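Local coordinates for protein kcn28 (Kitasatospora, PDB 6J31) that is of unspecified function but carries an erythromycin biosynthesis protein CIII-like C-terminal domain and probably has the two-domain GT-B fold, at residues A[312-323]-A[334-345]; A[180-191]-A[204-212]. All coordinates share one frame; numbering follows the deposited sequence.

Along the chain, contact 2 comes first: segments 180-191 and 204-212 close a short loop whose twelve intervening residues hold no helix or strand. It joins the last two strands of the seven-stranded parallel sheet, with strand 205-207 outermost. Contact 1 follows in series, neither nesting in contact 2 nor crossing it. It brings 312-323 against 334-345 around helix 327-336 and completes the edge of the six-stranded parallel sheet, the second Rossmann-like half expected of a GT-B protein. Although their centres lie about 22 Å apart, the two contacts touch where Phe313 CE1 packs 3.6 Å from Leu212 CD1, so they meet where the halves adjoin.

Contact 1: residues A[312-323]-A[334-345]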
# COMPACT_ATOMS: atom_id res chain seq x y z
N LEU A 312 -1.76 13.48 -0.49
CA LEU A 312 -2.75 14.09 0.40
C LEU A 312 -2.08 14.74 1.60
O LEU A 312 -2.42 15.86 1.98
CB LEU A 312 -3.74 13.02 0.86
CG LEU A 312 -4.78 12.56 -0.15
CD1 LEU A 312 -5.56 11.38 0.40
CD2 LEU A 312 -5.71 13.71 -0.46
N PHE A 313 -1.11 14.04 2.21
CA PHE A 313 -0.44 14.58 3.39
C PHE A 313 0.27 15.89 3.07
O PHE A 313 0.26 16.83 3.88
CB PHE A 313 0.54 13.55 3.94
CG PHE A 313 1.28 14.01 5.17
CD1 PHE A 313 0.66 14.01 6.41
CD2 PHE A 313 2.59 14.44 5.08
CE1 PHE A 313 1.34 14.44 7.54
CE2 PHE A 313 3.28 14.86 6.20
CZ PHE A 313 2.65 14.86 7.43
N SER A 314 0.87 15.98 1.88
CA SER A 314 1.59 17.18 1.46
C SER A 314 0.68 18.22 0.81
O SER A 314 1.17 19.30 0.46
CB SER A 314 2.70 16.79 0.49
OG SER A 314 3.66 15.96 1.12
N GLY A 315 -0.60 17.92 0.62
CA GLY A 315 -1.50 18.84 -0.04
C GLY A 315 -1.09 19.17 -1.46
O GLY A 315 -1.09 20.33 -1.86
N VAL A 316 -0.74 18.14 -2.23
CA VAL A 316 -0.26 18.29 -3.60
C VAL A 316 -1.27 17.62 -4.53
O VAL A 316 -1.55 16.43 -4.37
CB VAL A 316 1.14 17.68 -3.78
CG1 VAL A 316 1.60 17.79 -5.22
CG2 VAL A 316 2.13 18.33 -2.83
N PRO A 317 -1.84 18.33 -5.50
CA PRO A 317 -2.76 17.69 -6.44
C PRO A 317 -2.03 16.68 -7.31
O PRO A 317 -0.82 16.76 -7.53
CB PRO A 317 -3.29 18.86 -7.28
CG PRO A 317 -2.26 19.91 -7.17
CD PRO A 317 -1.63 19.76 -5.81
N MET A 318 -2.79 15.70 -7.80
CA MET A 318 -2.18 14.54 -8.44
C MET A 318 -2.75 14.30 -9.83
O MET A 318 -3.95 14.47 -10.07
CB MET A 318 -2.37 13.29 -7.56
CG MET A 318 -1.55 13.35 -6.27
SD MET A 318 -1.92 12.05 -5.08
CE MET A 318 -3.29 12.81 -4.19
N VAL A 319 -1.87 13.91 -10.74
CA VAL A 319 -2.24 13.33 -12.02
C VAL A 319 -1.98 11.83 -11.91
O VAL A 319 -0.84 11.41 -11.69
CB VAL A 319 -1.46 13.95 -13.19
CG1 VAL A 319 -1.78 13.23 -14.49
CG2 VAL A 319 -1.78 15.43 -13.31
N VAL A 320 -3.03 11.03 -12.03
CA VAL A 320 -2.97 9.61 -11.72
C VAL A 320 -3.01 8.81 -13.02
O VAL A 320 -3.84 9.08 -13.89
CB VAL A 320 -4.12 9.19 -10.79
CG1 VAL A 320 -3.96 7.75 -10.36
CG2 VAL A 320 -4.18 10.11 -9.58
N ALA A 321 -2.12 7.82 -13.13
CA ALA A 321 -2.04 6.93 -14.29
C ALA A 321 -2.15 5.50 -13.79
O ALA A 321 -1.14 4.79 -13.65
CB ALA A 321 -0.74 7.14 -15.07
N PRO A 322 -3.36 5.03 -13.52
CA PRO A 322 -3.52 3.71 -12.90
C PRO A 322 -3.12 2.59 -13.85
O PRO A 322 -3.31 2.67 -15.07
CB PRO A 322 -5.02 3.65 -12.57
CG PRO A 322 -5.64 4.54 -13.60
CD PRO A 322 -4.66 5.67 -13.78
N GLN A 323 -2.56 1.52 -13.27
CA GLN A 323 -2.16 0.36 -14.05
C GLN A 323 -2.45 -0.93 -13.29
O GLN A 323 -3.25 -1.75 -13.74
CB GLN A 323 -0.67 0.45 -14.42
CG GLN A 323 -0.25 1.78 -15.04
CD GLN A 323 0.75 1.64 -16.17
OE1 GLN A 323 1.08 0.53 -16.58
NE2 GLN A 323 1.23 2.77 -16.67
N VAL A 334 -9.56 9.67 -5.84
CA VAL A 334 -8.98 11.01 -5.80
C VAL A 334 -9.62 11.92 -6.85
O VAL A 334 -9.76 13.13 -6.62
CB VAL A 334 -7.45 10.95 -5.97
CG1 VAL A 334 -6.81 10.39 -4.71
CG2 VAL A 334 -7.06 10.11 -7.19
N VAL A 335 -10.01 11.37 -8.00
CA VAL A 335 -10.75 12.17 -8.97
C VAL A 335 -12.12 12.54 -8.41
O VAL A 335 -12.57 13.68 -8.53
CB VAL A 335 -10.86 11.40 -10.30
CG1 VAL A 335 -11.97 11.99 -11.17
CG2 VAL A 335 -9.54 11.43 -11.03
N GLY A 336 -12.79 11.58 -7.77
CA GLY A 336 -14.08 11.85 -7.15
C GLY A 336 -14.00 12.89 -6.05
O GLY A 336 -14.99 13.56 -5.76
N LEU A 337 -12.84 13.01 -5.41
CA LEU A 337 -12.61 14.04 -4.40
C LEU A 337 -12.33 15.41 -5.01
O LEU A 337 -12.27 16.40 -4.28
CB LEU A 337 -11.44 13.64 -3.49
CG LEU A 337 -11.62 12.36 -2.66
CD1 LEU A 337 -10.32 11.96 -2.00
CD2 LEU A 337 -12.73 12.51 -1.63
N GLY A 338 -12.18 15.48 -6.33
CA GLY A 338 -11.94 16.75 -6.99
C GLY A 338 -10.55 17.31 -6.79
O GLY A 338 -10.38 18.53 -6.76
N ILE A 339 -9.54 16.44 -6.63
CA ILE A 339 -8.18 16.89 -6.39
C ILE A 339 -7.22 16.21 -7.36
O ILE A 339 -6.00 16.23 -7.16
CB ILE A 339 -7.74 16.61 -4.94
CG1 ILE A 339 -7.88 15.13 -4.62
CG2 ILE A 339 -8.54 17.45 -3.95
CD1 ILE A 339 -6.80 14.62 -3.72
N ALA A 340 -7.75 15.59 -8.42
CA ALA A 340 -6.90 14.79 -9.28
C ALA A 340 -7.48 14.73 -10.69
O ALA A 340 -8.66 15.00 -10.91
CB ALA A 340 -6.72 13.37 -8.72
N ARG A 341 -6.63 14.35 -11.63
CA ARG A 341 -7.01 14.10 -13.02
C ARG A 341 -6.46 12.73 -13.40
O ARG A 341 -5.33 12.39 -13.04
CB ARG A 341 -6.42 15.17 -13.95
CG ARG A 341 -7.10 16.54 -13.91
CD ARG A 341 -7.83 16.90 -15.19
NE ARG A 341 -7.97 18.36 -15.33
CZ ARG A 341 -8.67 19.15 -14.51
NH1 ARG A 341 -9.31 18.64 -13.47
NH2 ARG A 341 -8.71 20.45 -14.75
N ARG A 342 -7.25 11.94 -14.11
CA ARG A 342 -6.82 10.62 -14.55
C ARG A 342 -6.38 10.64 -16.01
O ARG A 342 -7.04 11.27 -16.85
CB ARG A 342 -7.94 9.60 -14.34
CG ARG A 342 -7.59 8.17 -14.72
CD ARG A 342 -8.70 7.21 -14.33
NE ARG A 342 -8.42 5.84 -14.73
CZ ARG A 342 -9.10 4.78 -14.30
NH1 ARG A 342 -10.10 4.93 -13.45
NH2 ARG A 342 -8.77 3.56 -14.73
N ILE A 343 -5.27 9.97 -16.30
CA ILE A 343 -4.74 9.86 -17.66
C ILE A 343 -4.32 8.41 -17.92
O ILE A 343 -4.13 7.62 -17.00
CB ILE A 343 -3.55 10.80 -17.93
CG1 ILE A 343 -2.32 10.35 -17.14
CG2 ILE A 343 -3.91 12.24 -17.61
CD1 ILE A 343 -1.08 11.14 -17.45
N ASP A 344 -4.19 8.08 -19.20
CA ASP A 344 -3.67 6.79 -19.64
C ASP A 344 -2.31 7.01 -20.28
O ASP A 344 -2.19 7.77 -21.25
CB ASP A 344 -4.62 6.11 -20.63
CG ASP A 344 -4.25 4.65 -20.91
OD1 ASP A 344 -3.07 4.27 -20.73
OD2 ASP A 344 -5.14 3.88 -21.31
N ILE A 345 -1.28 6.34 -19.75
CA ILE A 345 0.08 6.51 -20.24
C ILE A 345 0.19 6.14 -21.71
O ILE A 345 0.95 6.76 -22.47
CB ILE A 345 1.06 5.68 -19.38
CG1 ILE A 345 1.64 6.55 -18.26
CG2 ILE A 345 2.17 5.06 -20.22
CD1 ILE A 345 2.68 5.84 -17.44
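Val319 and Ile343 pack on the side of the sheet to which Arg341 also points, one side chain set roughly perpendicular to the other. CG1 of Val319 lies 3.7 Å from CD1 of Ile343. The isoleucine holds CG1 between its backbone N and carbonyl carbon (chi1 69°), a setting in which both of its branches reach the same valine methyl. Helix 350-362 covers this pair through Leu360 and Leu353. On the other face Val320 presents CG2, the branch lying beside its own backbone N, to Val334 CG2 at 3.7 Å, with the methyl of Ala340 alongside. Strands 318-320 and 340-342 with helix 327-336 form a beta-alpha-beta unit of the C-terminal of the two Rossmann-like halves expected of a GT-B fold, and Val334 belongs to the helix that connects the strands. The helix before each strand ends in a Schellman motif, at Gly315 and Gly338. Between the parallel strands Arg341 N donates to Met318 O, Val320 N to Arg341 O, and Ile343 N to Val320 O at 2.9 Å; the bond from Met318 N to Ile339 O is weak. Nearer the start of the strands, CD1 of Ile339 sits 3.6 Å from Leu312 CD2 and 4.0 Å from Met318 CE. Ile339 and Met318 extend alongside each other in one direction, whereas Leu312 lies across Ile339. A bend at chi3 (-87°) swings the methionine methyl back so that it also faces Val334 CG1. At the far end Arg342 stretches out from CG to NE, and Pro322 CG lies over one face of its guanidinium, 3.3 Å from Arg342 NE. NH1 of the same group is salt-bridged to Glu332 of helix 327-336, so the guanidinium has a charged partner as well as the proline ring.

Contact 2: residues A[180-191]-A[204-212]; sequences NLPERSLVLVPR and RFTFIGPCL
Arg204 NH1 donates to the carbonyl O of Pro182 at 2.7 Å, in a nearly straight bond with an N-H...O angle of 166°. The oxygen lies in the guanidinium plane, but the nitrogen stands above the plane of the carbonyl, 42° out of it. A bend at chi3 (-60°) turns the arginine back over the loop, and Leu181 covers one face of the guanidinium, with Leu181 CD1 3.6 Å from Arg204 NE. The backbones then pair as parallel strands: Ser185 N donates to Arg204 O, Thr206 N to Ser185 O, Val187 N to Thr206 O, and Ile208 N to Val187 O at 2.8 Å. Val187 O also receives a weak bond from Val189 N, and past the strands Gly209 N makes a weak bond to Val189 O. These bonds add strand 205-207 to the seven-stranded Rossmann-like sheet as its outermost strand within this chain, next to strand 185-187, which pairs with strand 124-128; Ser185 OG bonds to Gln126 there. Pro182 CD lies 3.7 Å from Phe205 CZ. Ser185 CB approaches Phe205 CD1 to 3.4 Å. At the ring's edge stand Val187 CG2 and, in plane, Asn180 O; the ND2 of Asn180 bonds to the backbone of the bound peptide. Val187 and Phe207 run next to each other, while Arg191 CB sits over one face of the Phe207 ring and NH1 of Arg191 forms a salt bridge with Glu202. On the opposite face of the sheet Leu186 CD2 meets Ile208 CG1 at 3.9 Å, and farther along Leu188 CD2 touches Cys211 SG at 3.7 Å. Main-chain bonds thus set the register of the edge strand, and the side chains add one charged-group bond to a loop carbonyl and apolar packing by Phe205 and Phe207 on the same face.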
# COMPACT_ATOMS: atom_id res chain seq x y z
N ASN A 180 -10.08 -12.29 3.47
CA ASN A 180 -10.80 -11.05 3.17
C ASN A 180 -11.96 -10.74 4.12
O ASN A 180 -12.57 -9.67 3.99
CB ASN A 180 -11.31 -11.06 1.72
CG ASN A 180 -10.19 -10.83 0.72
OD1 ASN A 180 -9.21 -10.15 1.02
ND2 ASN A 180 -10.33 -11.38 -0.48
N LEU A 181 -12.26 -11.62 5.07
CA LEU A 181 -13.22 -11.34 6.14
C LEU A 181 -12.54 -11.60 7.49
O LEU A 181 -12.90 -12.55 8.20
CB LEU A 181 -14.48 -12.18 5.99
CG LEU A 181 -15.64 -11.86 6.94
CD1 LEU A 181 -16.34 -10.59 6.51
CD2 LEU A 181 -16.62 -13.04 7.05
N PRO A 182 -11.58 -10.77 7.87
CA PRO A 182 -10.86 -11.00 9.13
C PRO A 182 -11.76 -10.82 10.34
O PRO A 182 -12.82 -10.18 10.28
CB PRO A 182 -9.76 -9.94 9.11
CG PRO A 182 -10.32 -8.85 8.26
CD PRO A 182 -11.12 -9.54 7.20
N GLU A 183 -11.34 -11.41 11.46
CA GLU A 183 -12.07 -11.22 12.71
C GLU A 183 -12.04 -9.75 13.14
O GLU A 183 -13.07 -9.19 13.54
CB GLU A 183 -11.47 -12.09 13.81
CG GLU A 183 -12.21 -12.03 15.14
CD GLU A 183 -13.36 -13.02 15.23
OE1 GLU A 183 -13.15 -14.20 14.90
OE2 GLU A 183 -14.47 -12.62 15.65
N ARG A 184 -10.87 -9.13 13.07
CA ARG A 184 -10.70 -7.72 13.35
C ARG A 184 -9.70 -7.18 12.34
O ARG A 184 -8.76 -7.88 11.96
CB ARG A 184 -10.20 -7.47 14.78
CG ARG A 184 -11.23 -7.76 15.85
CD ARG A 184 -10.62 -7.84 17.24
NE ARG A 184 -11.58 -8.37 18.21
CZ ARG A 184 -12.59 -7.67 18.71
NH1 ARG A 184 -12.77 -6.41 18.34
NH2 ARG A 184 -13.42 -8.23 19.59
N SER A 185 -9.89 -5.94 11.91
CA SER A 185 -9.00 -5.39 10.90
C SER A 185 -8.76 -3.92 11.15
O SER A 185 -9.71 -3.16 11.41
CB SER A 185 -9.57 -5.61 9.50
OG SER A 185 -8.77 -4.95 8.53
N LEU A 186 -7.50 -3.52 11.06
CA LEU A 186 -7.12 -2.11 11.07
C LEU A 186 -6.80 -1.74 9.63
O LEU A 186 -5.82 -2.23 9.05
CB LEU A 186 -5.92 -1.87 11.98
CG LEU A 186 -6.13 -2.17 13.47
CD1 LEU A 186 -4.85 -1.90 14.24
CD2 LEU A 186 -7.28 -1.37 14.03
N VAL A 187 -7.65 -0.91 9.03
CA VAL A 187 -7.50 -0.51 7.64
C VAL A 187 -6.72 0.80 7.64
O VAL A 187 -7.23 1.83 8.09
CB VAL A 187 -8.85 -0.36 6.94
CG1 VAL A 187 -8.67 -0.19 5.44
CG2 VAL A 187 -9.73 -1.57 7.23
N LEU A 188 -5.50 0.77 7.11
CA LEU A 188 -4.59 1.90 7.23
C LEU A 188 -4.83 2.94 6.14
O LEU A 188 -3.88 3.49 5.57
CB LEU A 188 -3.16 1.37 7.18
CG LEU A 188 -2.73 0.55 8.40
CD1 LEU A 188 -1.22 0.49 8.55
CD2 LEU A 188 -3.39 1.07 9.68
N VAL A 189 -6.09 3.20 5.81
CA VAL A 189 -6.46 4.26 4.87
C VAL A 189 -7.63 5.03 5.46
O VAL A 189 -8.36 4.51 6.32
CB VAL A 189 -6.83 3.69 3.47
CG1 VAL A 189 -5.76 2.73 2.96
CG2 VAL A 189 -8.17 2.99 3.52
N PRO A 190 -7.81 6.29 5.07
CA PRO A 190 -9.01 7.02 5.49
C PRO A 190 -10.24 6.49 4.78
O PRO A 190 -10.15 5.87 3.72
CB PRO A 190 -8.72 8.47 5.07
CG PRO A 190 -7.72 8.34 3.97
CD PRO A 190 -6.89 7.13 4.29
N ARG A 191 -11.41 6.74 5.38
CA ARG A 191 -12.64 6.22 4.80
C ARG A 191 -12.89 6.80 3.41
O ARG A 191 -13.49 6.13 2.56
CB ARG A 191 -13.84 6.49 5.73
CG ARG A 191 -14.46 7.88 5.62
CD ARG A 191 -15.72 8.08 6.49
NE ARG A 191 -15.58 7.58 7.86
CZ ARG A 191 -16.02 6.40 8.28
NH1 ARG A 191 -16.63 5.57 7.44
NH2 ARG A 191 -15.84 6.04 9.54
N ARG A 204 -16.24 -4.68 12.41
CA ARG A 204 -15.14 -5.56 12.04
C ARG A 204 -13.92 -4.82 11.52
O ARG A 204 -12.79 -5.15 11.90
CB ARG A 204 -15.63 -6.56 10.98
CG ARG A 204 -14.64 -7.61 10.58
CD ARG A 204 -15.20 -8.47 9.46
NE ARG A 204 -16.42 -9.16 9.86
CZ ARG A 204 -16.45 -10.34 10.45
NH1 ARG A 204 -15.32 -10.98 10.72
NH2 ARG A 204 -17.61 -10.90 10.78
N PHE A 205 -14.11 -3.82 10.66
CA PHE A 205 -13.03 -3.05 10.06
C PHE A 205 -12.99 -1.66 10.68
O PHE A 205 -14.03 -1.02 10.82
CB PHE A 205 -13.21 -2.92 8.54
CG PHE A 205 -13.21 -4.23 7.79
CD1 PHE A 205 -12.03 -4.76 7.29
CD2 PHE A 205 -14.39 -4.92 7.56
CE1 PHE A 205 -12.02 -5.95 6.59
CE2 PHE A 205 -14.39 -6.12 6.86
CZ PHE A 205 -13.21 -6.64 6.38
N THR A 206 -11.80 -1.20 11.06
CA THR A 206 -11.62 0.16 11.58
C THR A 206 -10.75 0.95 10.61
O THR A 206 -9.62 0.54 10.32
CB THR A 206 -10.99 0.15 12.97
OG1 THR A 206 -11.87 -0.49 13.90
CG2 THR A 206 -10.74 1.58 13.44
N PHE A 207 -11.27 2.08 10.14
CA PHE A 207 -10.50 2.95 9.26
C PHE A 207 -9.57 3.80 10.12
O PHE A 207 -10.02 4.67 10.87
CB PHE A 207 -11.43 3.82 8.41
CG PHE A 207 -12.24 3.02 7.42
CD1 PHE A 207 -11.63 2.38 6.36
CD2 PHE A 207 -13.62 2.92 7.56
CE1 PHE A 207 -12.37 1.65 5.46
CE2 PHE A 207 -14.36 2.18 6.66
CZ PHE A 207 -13.74 1.55 5.60
N ILE A 208 -8.27 3.54 10.01
CA ILE A 208 -7.29 4.16 10.89
C ILE A 208 -6.65 5.36 10.20
O ILE A 208 -6.26 6.33 10.86
CB ILE A 208 -6.23 3.13 11.32
CG1 ILE A 208 -6.87 2.07 12.22
CG2 ILE A 208 -5.05 3.78 12.03
CD1 ILE A 208 -7.23 2.59 13.59
N GLY A 209 -6.56 5.32 8.88
CA GLY A 209 -5.72 6.24 8.16
C GLY A 209 -4.28 5.80 8.29
O GLY A 209 -3.98 4.77 8.89
N PRO A 210 -3.36 6.58 7.72
CA PRO A 210 -1.95 6.21 7.79
C PRO A 210 -1.41 6.27 9.21
O PRO A 210 -1.86 7.06 10.04
CB PRO A 210 -1.27 7.26 6.90
CG PRO A 210 -2.18 8.43 6.97
CD PRO A 210 -3.56 7.85 7.02
N CYS A 211 -0.44 5.41 9.47
CA CYS A 211 0.24 5.39 10.77
C CYS A 211 1.57 6.12 10.59
O CYS A 211 2.52 5.58 10.02
CB CYS A 211 0.40 3.96 11.26
SG CYS A 211 -1.20 3.23 11.74
N LEU A 212 1.62 7.36 11.06
CA LEU A 212 2.76 8.24 10.91
C LEU A 212 3.49 8.35 12.24
O LEU A 212 2.93 8.10 13.31
CB LEU A 212 2.33 9.63 10.44
CG LEU A 212 1.37 9.70 9.24
CD1 LEU A 212 0.95 11.15 9.01
CD2 LEU A 212 1.99 9.11 7.99